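Local coordinates for coiled-coil and C2 domain-containing protein 1-like (Drosophila melanogaster, PDB 6EI6) that binds monophosphorylated phosphatidylinositols and regulates ESCRT-III in endosomal protein sorting, probably by preventing inappropriate polymerisation of the ESCRT-III subunit Shrub, at residues Y130-P135 and T208-V213; V160-S165 and Y198-F203; H191-E196 and V245-R250. All blocks are in the same frame, centred on the assembly; numbering follows the deposited sequence.

Contact 1. Residues Y130-P135 and T208-V213; sequences YNVANP and TLIGTV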
loop_
_atom_site.group_PDB
_atom_site.type_symbol
_atom_site.label_atom_id
_atom_site.label_comp_id
_atom_site.label_asym_id
_atom_site.label_seq_id
_atom_site.Cartn_x
_atom_site.Cartn_y
_atom_site.Cartn_z
ATOM N N TYR A 130 -3.474 12.155 20.897
ATOM C CA TYR A 130 -4.542 13.054 20.472
ATOM C C TYR A 130 -4.407 14.401 21.175
ATOM O O TYR A 130 -4.027 14.472 22.350
ATOM C CB TYR A 130 -5.917 12.451 20.787
ATOM C CG TYR A 130 -6.255 11.140 20.099
ATOM C CD1 TYR A 130 -5.667 10.772 18.891
ATOM C CD2 TYR A 130 -7.189 10.271 20.655
ATOM C CE1 TYR A 130 -5.996 9.555 18.267
ATOM C CE2 TYR A 130 -7.523 9.058 20.041
ATOM C CZ TYR A 130 -6.925 8.702 18.851
ATOM O OH TYR A 130 -7.271 7.497 18.261
ATOM N N ASN A 131 -4.713 15.479 20.449
ATOM C CA ASN A 131 -4.635 16.827 21.016
ATOM C C ASN A 131 -5.993 17.199 21.603
ATOM O O ASN A 131 -6.760 17.990 21.042
ATOM C CB ASN A 131 -4.191 17.831 19.964
ATOM C CG ASN A 131 -4.035 19.229 20.533
ATOM O OD1 ASN A 131 -3.265 19.432 21.473
ATOM N ND2 ASN A 131 -4.756 20.199 19.969
ATOM N N VAL A 132 -6.279 16.610 22.762
ATOM C CA VAL A 132 -7.535 16.817 23.462
ATOM C C VAL A 132 -7.296 17.695 24.688
ATOM O O VAL A 132 -6.163 18.044 25.023
ATOM C CB VAL A 132 -8.188 15.483 23.873
ATOM C CG1 VAL A 132 -8.635 14.712 22.652
ATOM C CG2 VAL A 132 -7.226 14.652 24.721
ATOM N N ALA A 133 -8.390 18.034 25.380
ATOM C CA ALA A 133 -8.289 18.740 26.652
ATOM C C ALA A 133 -8.081 17.786 27.818
ATOM O O ALA A 133 -7.660 18.218 28.896
ATOM C CB ALA A 133 -9.536 19.594 26.878
ATOM N N ASN A 134 -8.316 16.574 27.632
ATOM C CA ASN A 134 -8.120 15.766 28.813
ATOM C C ASN A 134 -6.800 15.017 28.742
ATOM O O ASN A 134 -6.251 14.794 27.658
ATOM C CB ASN A 134 -9.259 14.760 28.963
ATOM C CG ASN A 134 -10.574 15.317 28.485
ATOM O OD1 ASN A 134 -10.816 15.418 27.273
ATOM N ND2 ASN A 134 -11.430 15.716 29.432
ATOM N N PRO A 135 -6.266 14.639 29.883
ATOM C CA PRO A 135 -5.155 13.679 29.883
ATOM C C PRO A 135 -5.702 12.277 29.696
ATOM O O PRO A 135 -6.014 11.845 28.577
ATOM C CB PRO A 135 -4.514 13.872 31.268
ATOM C CG PRO A 135 -5.631 14.414 32.145
ATOM C CD PRO A 135 -6.583 15.160 31.231
ATOM N N THR A 208 -17.862 13.610 20.509
ATOM C CA THR A 208 -17.129 14.655 19.804
ATOM C C THR A 208 -16.170 14.059 18.770
ATOM O O THR A 208 -15.351 13.186 19.090
ATOM C CB THR A 208 -16.358 15.532 20.794
ATOM O OG1 THR A 208 -17.240 15.969 21.841
ATOM C CG2 THR A 208 -15.791 16.744 20.070
ATOM N N LEU A 209 -16.279 14.536 17.532
ATOM C CA LEU A 209 -15.346 14.200 16.456
ATOM C C LEU A 209 -13.982 14.824 16.749
ATOM O O LEU A 209 -13.788 16.026 16.575
ATOM C CB LEU A 209 -15.899 14.685 15.121
ATOM C CG LEU A 209 -15.059 14.384 13.879
ATOM C CD1 LEU A 209 -14.758 12.873 13.761
ATOM C CD2 LEU A 209 -15.754 14.906 12.627
ATOM N N ILE A 210 -13.028 14.002 17.193
ATOM C CA ILE A 210 -11.668 14.469 17.456
ATOM C C ILE A 210 -10.918 14.778 16.159
ATOM O O ILE A 210 -10.170 15.763 16.079
ATOM C CB ILE A 210 -10.916 13.414 18.272
ATOM C CG1 ILE A 210 -11.609 13.188 19.603
ATOM C CG2 ILE A 210 -9.468 13.825 18.452
ATOM C CD1 ILE A 210 -10.797 12.340 20.511
ATOM N N GLY A 211 -11.050 13.920 15.150
ATOM C CA GLY A 211 -10.383 14.148 13.880
ATOM C C GLY A 211 -10.682 13.036 12.896
ATOM O O GLY A 211 -11.156 11.955 13.264
ATOM N N THR A 212 -10.387 13.326 11.632
ATOM C CA THR A 212 -10.597 12.410 10.524
ATOM C C THR A 212 -9.265 12.041 9.861
ATOM O O THR A 212 -8.319 12.843 9.826
ATOM C CB THR A 212 -11.570 13.019 9.504
ATOM O OG1 THR A 212 -12.839 13.222 10.141
ATOM C CG2 THR A 212 -11.790 12.071 8.328
ATOM N N VAL A 213 -9.198 10.801 9.363
ATOM C CA VAL A 213 -8.078 10.284 8.583
ATOM C C VAL A 213 -8.639 9.594 7.344
ATOM O O VAL A 213 -9.516 8.730 7.459
ATOM C CB VAL A 213 -7.231 9.295 9.400
ATOM C CG1 VAL A 213 -6.280 8.569 8.493
ATOM C CG2 VAL A 213 -6.492 10.003 10.536
#
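Apolar contact joins Ile210 to Tyr130 and Val132, and every close approach runs through one methyl, Ile210 CD1. It lies 3.9 Å from Val132 CG1 and 4.2 Å from Tyr130 CD2, so the end of the isoleucine chain meets a valine branch and the ring at the same time. Its reach comes from an extended outer torsion (chi2 -171°), which carries CD1 out from the strand 208-216. The Tyr130 side chain crosses that of Ile210 at about a right angle, and the methyl approaches the ring obliquely.

The backbone on each side is irregular. In the loop 130-135, Asn131 centres an inverse gamma turn, with a weak bond from Val132 N to Tyr130 O (3.1 Å), which is consistent with Tyr130 and Val132 both reaching the same methyl. On the strand, Ile210 and Gly211 both face Ile197, forming a classic beta bulge.

The polar end of Tyr130 is engaged elsewhere, its OH hydrogen-bonded to the OH of Tyr169, while Leu232 of strand 225-233 also packs on Tyr130 and Ile210. Within the C2 domain, the contact thus seats a loop on strand 208-216 by nondirectional apolar packing; with no polar pair between the two segments, the fit probably depends on shape complementarity around Ile210 CD1.

Contact 2. Residues V160-S165 and Y198-F203; sequences VIRDTS and YSRGGF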
loop_
_atom_site.group_PDB
_atom_site.type_symbol
_atom_site.label_atom_id
_atom_site.label_comp_id
_atom_site.label_asym_id
_atom_site.label_seq_id
_atom_site.Cartn_x
_atom_site.Cartn_y
_atom_site.Cartn_z
ATOM N N VAL A 160 -14.612 1.014 22.722
ATOM C CA VAL A 160 -14.258 2.267 23.358
ATOM C C VAL A 160 -13.125 1.932 24.318
ATOM O O VAL A 160 -13.335 1.294 25.357
ATOM C CB VAL A 160 -15.451 2.920 24.075
ATOM C CG1 VAL A 160 -15.057 4.289 24.640
ATOM C CG2 VAL A 160 -16.669 3.036 23.132
ATOM N N ILE A 161 -11.904 2.313 23.958
ATOM C CA ILE A 161 -10.850 2.331 24.961
ATOM C C ILE A 161 -11.170 3.446 25.939
ATOM O O ILE A 161 -11.786 4.463 25.575
ATOM C CB ILE A 161 -9.457 2.509 24.325
ATOM C CG1 ILE A 161 -9.343 3.874 23.642
ATOM C CG2 ILE A 161 -9.163 1.376 23.370
ATOM C CD1 ILE A 161 -8.912 5.031 24.559
ATOM N N ARG A 162 -10.759 3.257 27.190
ATOM C CA ARG A 162 -11.041 4.216 28.243
ATOM C C ARG A 162 -9.728 4.749 28.790
ATOM O O ARG A 162 -8.789 3.976 29.025
ATOM C CB ARG A 162 -11.903 3.592 29.359
ATOM C CG ARG A 162 -13.359 3.262 28.939
ATOM C CD ARG A 162 -14.052 2.276 29.907
ATOM N NE ARG A 162 -14.179 0.924 29.352
ATOM C CZ ARG A 162 -14.172 -0.196 30.078
ATOM N NH1 ARG A 162 -14.057 -0.139 31.402
ATOM N NH2 ARG A 162 -14.284 -1.378 29.479
ATOM N N ASP A 163 -9.654 6.076 28.923
ATOM C CA ASP A 163 -8.671 6.749 29.764
ATOM C C ASP A 163 -7.263 6.739 29.178
ATOM O O ASP A 163 -6.328 6.245 29.819
ATOM C CB ASP A 163 -8.654 6.115 31.165
ATOM C CG ASP A 163 -10.024 6.147 31.862
ATOM O OD1 ASP A 163 -11.008 6.641 31.281
ATOM O OD2 ASP A 163 -10.115 5.634 32.999
ATOM N N THR A 164 -7.097 7.309 27.981
ATOM C CA THR A 164 -5.768 7.500 27.403
ATOM C C THR A 164 -5.802 8.349 26.139
ATOM O O THR A 164 -6.665 8.162 25.272
ATOM C CB THR A 164 -5.091 6.158 27.089
ATOM O OG1 THR A 164 -3.945 6.388 26.266
ATOM C CG2 THR A 164 -6.032 5.197 26.375
ATOM N N SER A 165 -4.852 9.288 26.043
ATOM C CA SER A 165 -4.638 10.095 24.841
ATOM C C SER A 165 -3.990 9.305 23.703
ATOM O O SER A 165 -3.977 9.780 22.563
ATOM C CB SER A 165 -3.755 11.297 25.193
ATOM O OG SER A 165 -3.637 12.231 24.130
ATOM N N TYR A 198 -13.514 9.513 17.564
ATOM C CA TYR A 198 -14.530 10.156 18.385
ATOM C C TYR A 198 -14.189 10.021 19.860
ATOM O O TYR A 198 -13.730 8.958 20.304
ATOM C CB TYR A 198 -15.904 9.556 18.146
ATOM C CG TYR A 198 -16.624 10.051 16.915
ATOM C CD1 TYR A 198 -17.424 11.182 16.958
ATOM C CD2 TYR A 198 -16.543 9.363 15.719
ATOM C CE1 TYR A 198 -18.100 11.621 15.832
ATOM C CE2 TYR A 198 -17.226 9.798 14.601
ATOM C CZ TYR A 198 -17.995 10.923 14.664
ATOM O OH TYR A 198 -18.665 11.345 13.535
ATOM N N SER A 199 -14.409 11.104 20.614
ATOM C CA SER A 199 -14.399 11.032 22.074
ATOM C C SER A 199 -15.804 10.707 22.565
ATOM O O SER A 199 -16.797 11.175 21.986
ATOM C CB SER A 199 -13.918 12.342 22.702
ATOM O OG SER A 199 -14.906 13.350 22.563
ATOM N N ARG A 200 -15.886 9.887 23.618
ATOM C CA ARG A 200 -17.173 9.393 24.123
ATOM C C ARG A 200 -17.711 10.381 25.149
ATOM O O ARG A 200 -17.278 10.389 26.305
ATOM C CB ARG A 200 -17.022 8.002 24.727
ATOM C CG ARG A 200 -18.302 7.180 24.771
ATOM C CD ARG A 200 -18.807 7.015 26.207
ATOM N NE ARG A 200 -17.831 6.389 27.114
ATOM C CZ ARG A 200 -17.761 5.079 27.386
ATOM N NH1 ARG A 200 -18.621 4.220 26.828
ATOM N NH2 ARG A 200 -16.828 4.624 28.229
ATOM N N GLY A 201 -18.648 11.225 24.719
ATOM C CA GLY A 201 -19.325 12.107 25.658
ATOM C C GLY A 201 -20.128 11.299 26.663
ATOM O O GLY A 201 -20.726 10.273 26.331
ATOM N N GLY A 202 -20.132 11.750 27.905
ATOM C CA GLY A 202 -20.731 10.976 28.976
ATOM C C GLY A 202 -22.245 11.076 29.059
ATOM O O GLY A 202 -22.952 11.251 28.052
ATOM N N PHE A 203 -22.742 10.972 30.296
ATOM C CA PHE A 203 -24.160 11.104 30.615
ATOM C C PHE A 203 -24.770 12.334 29.949
ATOM O O PHE A 203 -24.316 13.463 30.166
ATOM C CB PHE A 203 -24.305 11.175 32.132
ATOM C CG PHE A 203 -25.715 11.316 32.602
ATOM C CD1 PHE A 203 -26.582 10.239 32.533
ATOM C CD2 PHE A 203 -26.175 12.531 33.124
ATOM C CE1 PHE A 203 -27.884 10.358 32.970
ATOM C CE2 PHE A 203 -27.486 12.669 33.547
ATOM C CZ PHE A 203 -28.347 11.571 33.477
#
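The loop end of the C2 beta-sandwich, the end that in calcium-binding relatives carries the metal site, is where the Arg200 guanidinium meets Val160 and the aliphatic part of Arg162. This C2 domain lacks three of the five residues crucial for calcium binding, so an intact calcium site is unlikely here; the contact itself is a surface one. Arg200 follows directly on strand 192-199, and the partner loop 160-165 comes after strand 155-157.

The principal approach is methyl over plane: Val160 CG1 stands above the centre of the Arg200 guanidinium, 3.9 Å from CZ. Two bends in the arginine, at chi2 (-110°) and chi3 (-58°), turn the flat group so that one face meets the valine, the Val160 side chain crossing that of Arg200 at about a right angle. CG1 points there because it lies anti to the backbone N of Val160 (chi1 -176°).

Arg162 runs alongside Arg200, pointing the same way. It makes contact through its aliphatic portion, not its charged end. The like charges are probably eased by Asp139, which touches Arg162 and makes a long, weak ion pair with Arg200 NH2; Asp139 also shares a backbone hydrogen bond with Arg200. Between the arginines, Arg162 CG lies 3.8 Å from Arg200 NH2 and Arg162 NE 4.7 Å from that same nitrogen.

Contact 3. Residues H191-E196 and V245-R250; sequences HGVKFE and VKIRVR. With SO4 (sulfate ion), chain C.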
loop_
_atom_site.group_PDB
_atom_site.type_symbol
_atom_site.label_atom_id
_atom_site.label_comp_id
_atom_site.label_asym_id
_atom_site.label_seq_id
_atom_site.Cartn_x
_atom_site.Cartn_y
_atom_site.Cartn_z
ATOM N N HIS A 191 -10.347 6.005 -4.731
ATOM C CA HIS A 191 -11.081 6.284 -3.499
ATOM C C HIS A 191 -10.316 5.726 -2.304
ATOM O O HIS A 191 -9.209 5.198 -2.438
ATOM C CB HIS A 191 -12.506 5.725 -3.607
ATOM C CG HIS A 191 -13.310 6.357 -4.711
ATOM N ND1 HIS A 191 -13.452 7.724 -4.847
ATOM C CD2 HIS A 191 -14.002 5.807 -5.736
ATOM C CE1 HIS A 191 -14.202 7.988 -5.903
ATOM N NE2 HIS A 191 -14.552 6.841 -6.459
ATOM N N GLY A 192 -10.910 5.863 -1.122
ATOM C CA GLY A 192 -10.203 5.551 0.097
ATOM C C GLY A 192 -11.129 5.086 1.200
ATOM O O GLY A 192 -12.346 4.984 1.030
ATOM N N VAL A 193 -10.515 4.788 2.345
ATOM C CA VAL A 193 -11.183 4.381 3.575
ATOM C C VAL A 193 -11.137 5.549 4.555
ATOM O O VAL A 193 -10.073 6.147 4.753
ATOM C CB VAL A 193 -10.483 3.154 4.180
ATOM C CG1 VAL A 193 -11.229 2.656 5.388
ATOM C CG2 VAL A 193 -10.330 2.075 3.126
ATOM N N LYS A 194 -12.273 5.853 5.190
ATOM C CA LYS A 194 -12.401 6.987 6.100
ATOM C C LYS A 194 -12.382 6.501 7.547
ATOM O O LYS A 194 -13.127 5.587 7.906
ATOM C CB LYS A 194 -13.693 7.760 5.804
ATOM C CG LYS A 194 -13.910 9.053 6.643
ATOM C CD LYS A 194 -15.372 9.597 6.542
ATOM C CE LYS A 194 -15.554 10.584 5.390
ATOM N NZ LYS A 194 -16.993 10.860 5.102
ATOM N N PHE A 195 -11.529 7.106 8.376
ATOM C CA PHE A 195 -11.451 6.805 9.804
ATOM C C PHE A 195 -11.856 8.043 10.590
ATOM O O PHE A 195 -11.194 9.079 10.492
ATOM C CB PHE A 195 -10.041 6.385 10.217
ATOM C CG PHE A 195 -9.568 5.143 9.557
ATOM C CD1 PHE A 195 -8.999 5.186 8.286
ATOM C CD2 PHE A 195 -9.699 3.919 10.192
ATOM C CE1 PHE A 195 -8.589 4.039 7.663
ATOM C CE2 PHE A 195 -9.272 2.763 9.579
ATOM C CZ PHE A 195 -8.714 2.824 8.304
ATOM N N GLU A 196 -12.904 7.938 11.400
ATOM C CA GLU A 196 -13.353 9.055 12.231
ATOM C C GLU A 196 -13.079 8.743 13.694
ATOM O O GLU A 196 -13.532 7.719 14.205
ATOM C CB GLU A 196 -14.827 9.351 11.987
ATOM C CG GLU A 196 -15.042 9.928 10.616
ATOM C CD GLU A 196 -16.500 10.066 10.258
ATOM O OE1 GLU A 196 -17.341 9.652 11.074
ATOM O OE2 GLU A 196 -16.809 10.586 9.159
ATOM N N VAL A 245 -2.721 2.571 11.176
ATOM C CA VAL A 245 -3.724 1.789 10.474
ATOM C C VAL A 245 -3.039 0.854 9.471
ATOM O O VAL A 245 -1.984 1.172 8.917
ATOM C CB VAL A 245 -4.710 2.772 9.807
ATOM C CG1 VAL A 245 -5.344 2.177 8.576
ATOM C CG2 VAL A 245 -5.763 3.210 10.810
ATOM N N LYS A 246 -3.642 -0.315 9.249
ATOM C CA LYS A 246 -3.228 -1.242 8.203
ATOM C C LYS A 246 -4.402 -1.527 7.273
ATOM O O LYS A 246 -5.550 -1.610 7.720
ATOM C CB LYS A 246 -2.729 -2.555 8.787
ATOM C CG LYS A 246 -1.569 -2.433 9.754
ATOM C CD LYS A 246 -1.332 -3.782 10.406
ATOM C CE LYS A 246 0.062 -3.861 10.985
ATOM N NZ LYS A 246 0.274 -5.191 11.619
ATOM N N ILE A 247 -4.125 -1.666 5.976
ATOM C CA ILE A 247 -5.107 -2.176 5.026
ATOM C C ILE A 247 -4.449 -3.286 4.223
ATOM O O ILE A 247 -3.390 -3.082 3.615
ATOM C CB ILE A 247 -5.645 -1.084 4.095
ATOM C CG1 ILE A 247 -5.996 0.171 4.904
ATOM C CG2 ILE A 247 -6.862 -1.610 3.342
ATOM C CD1 ILE A 247 -6.539 1.281 4.046
ATOM N N ARG A 248 -5.059 -4.463 4.230
ATOM C CA ARG A 248 -4.389 -5.654 3.738
ATOM C C ARG A 248 -5.287 -6.420 2.788
ATOM O O ARG A 248 -6.482 -6.573 3.040
ATOM C CB ARG A 248 -3.980 -6.554 4.889
ATOM C CG ARG A 248 -3.163 -5.840 5.949
ATOM C CD ARG A 248 -2.864 -6.766 7.117
ATOM N NE ARG A 248 -2.031 -7.906 6.720
ATOM C CZ ARG A 248 -2.474 -9.162 6.643
ATOM N NH1 ARG A 248 -3.747 -9.448 6.930
ATOM N NH2 ARG A 248 -1.644 -10.137 6.283
ATOM N N VAL A 249 -4.696 -6.920 1.704
ATOM C CA VAL A 249 -5.373 -7.834 0.791
ATOM C C VAL A 249 -4.493 -9.064 0.596
ATOM O O VAL A 249 -3.309 -9.073 0.948
ATOM C CB VAL A 249 -5.704 -7.178 -0.557
ATOM C CG1 VAL A 249 -6.803 -6.166 -0.369
ATOM C CG2 VAL A 249 -4.455 -6.524 -1.129
ATOM N N ARG A 250 -5.114 -10.129 0.075
ATOM C CA ARG A 250 -4.367 -11.354 -0.201
ATOM C C ARG A 250 -3.342 -11.142 -1.313
ATOM O O ARG A 250 -2.234 -11.673 -1.254
ATOM C CB ARG A 250 -5.319 -12.492 -0.568
ATOM C CG ARG A 250 -4.776 -13.400 -1.646
ATOM C CD ARG A 250 -5.295 -14.823 -1.566
ATOM N NE ARG A 250 -4.521 -15.600 -0.598
ATOM C CZ ARG A 250 -4.624 -16.915 -0.443
ATOM N NH1 ARG A 250 -5.461 -17.599 -1.202
ATOM N NH2 ARG A 250 -3.888 -17.542 0.467
HETATM S S SO4 C . -12.673 9.206 -1.388
HETATM O O1 SO4 C . -13.325 7.905 -1.155
HETATM O O2 SO4 C . -12.877 9.653 -2.776
HETATM O O3 SO4 C . -11.230 9.080 -1.112
HETATM O O4 SO4 C . -13.283 10.200 -0.495
#
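Both methyls of Val245 sit on a single face of the Phe195 ring. The contact bridges the two facing sheets of the C2 beta-sandwich, Phe195 on strand 192-199 and Val245 on strand 241-249, their CA atoms 9.2 Å apart.

Val245 CG2 makes a CH-pi contact over the ring toward its rim, 3.9 Å from the ring centroid and 19° off the normal. CG1 comes down on the same side just beyond the rim, 3.4 Å from Phe195 CZ. With CG1 roughly anti to the backbone N (chi1 153°) and CG2 anti to the carbonyl carbon, both methyls point at the ring. With an alanine in place of Phe195, the space between the sheets filled by the ring would probably be left as a gap, and both Val245 methyls would lose their aromatic partner. One pair along, Val193 CG2 and Ile247 CD1 pass at 4.0 Å, side chains sliding by in opposite directions. Val142, Val144 and Ile122 also pack against Phe195.

At the start of strand 192-199, away from this core, a sulfate, probably from the crystallisation liquor, is held by Gly192 N and His191, with Lys216 NZ as a further donor. His191 ND1 reaches sulfate O2 in the plane of its ring, 2.9 Å away at 160°.

Strand 192-199 ties the three contacts together. It supplies Phe195 to contact 3 and runs out into contact 2, while its neighbour 208-216 serves contact 1. The pairing of these two strands is direct: Val213 O lies 2.7 Å from Phe195 N, joining contacts 1 and 3, and Thr208 O lies 2.7 Å from Ser199 N, joining contacts 1 and 2. The loops are linked as well, Tyr130 N to Ser165 O at 2.9 Å. Contacts 1 and 2 have centres about 10 Å apart at the loop end of the sandwich; contact 3 sits deeper, its centre about 20 and 23 Å from theirs, and is the one whose segments bind the sulfate.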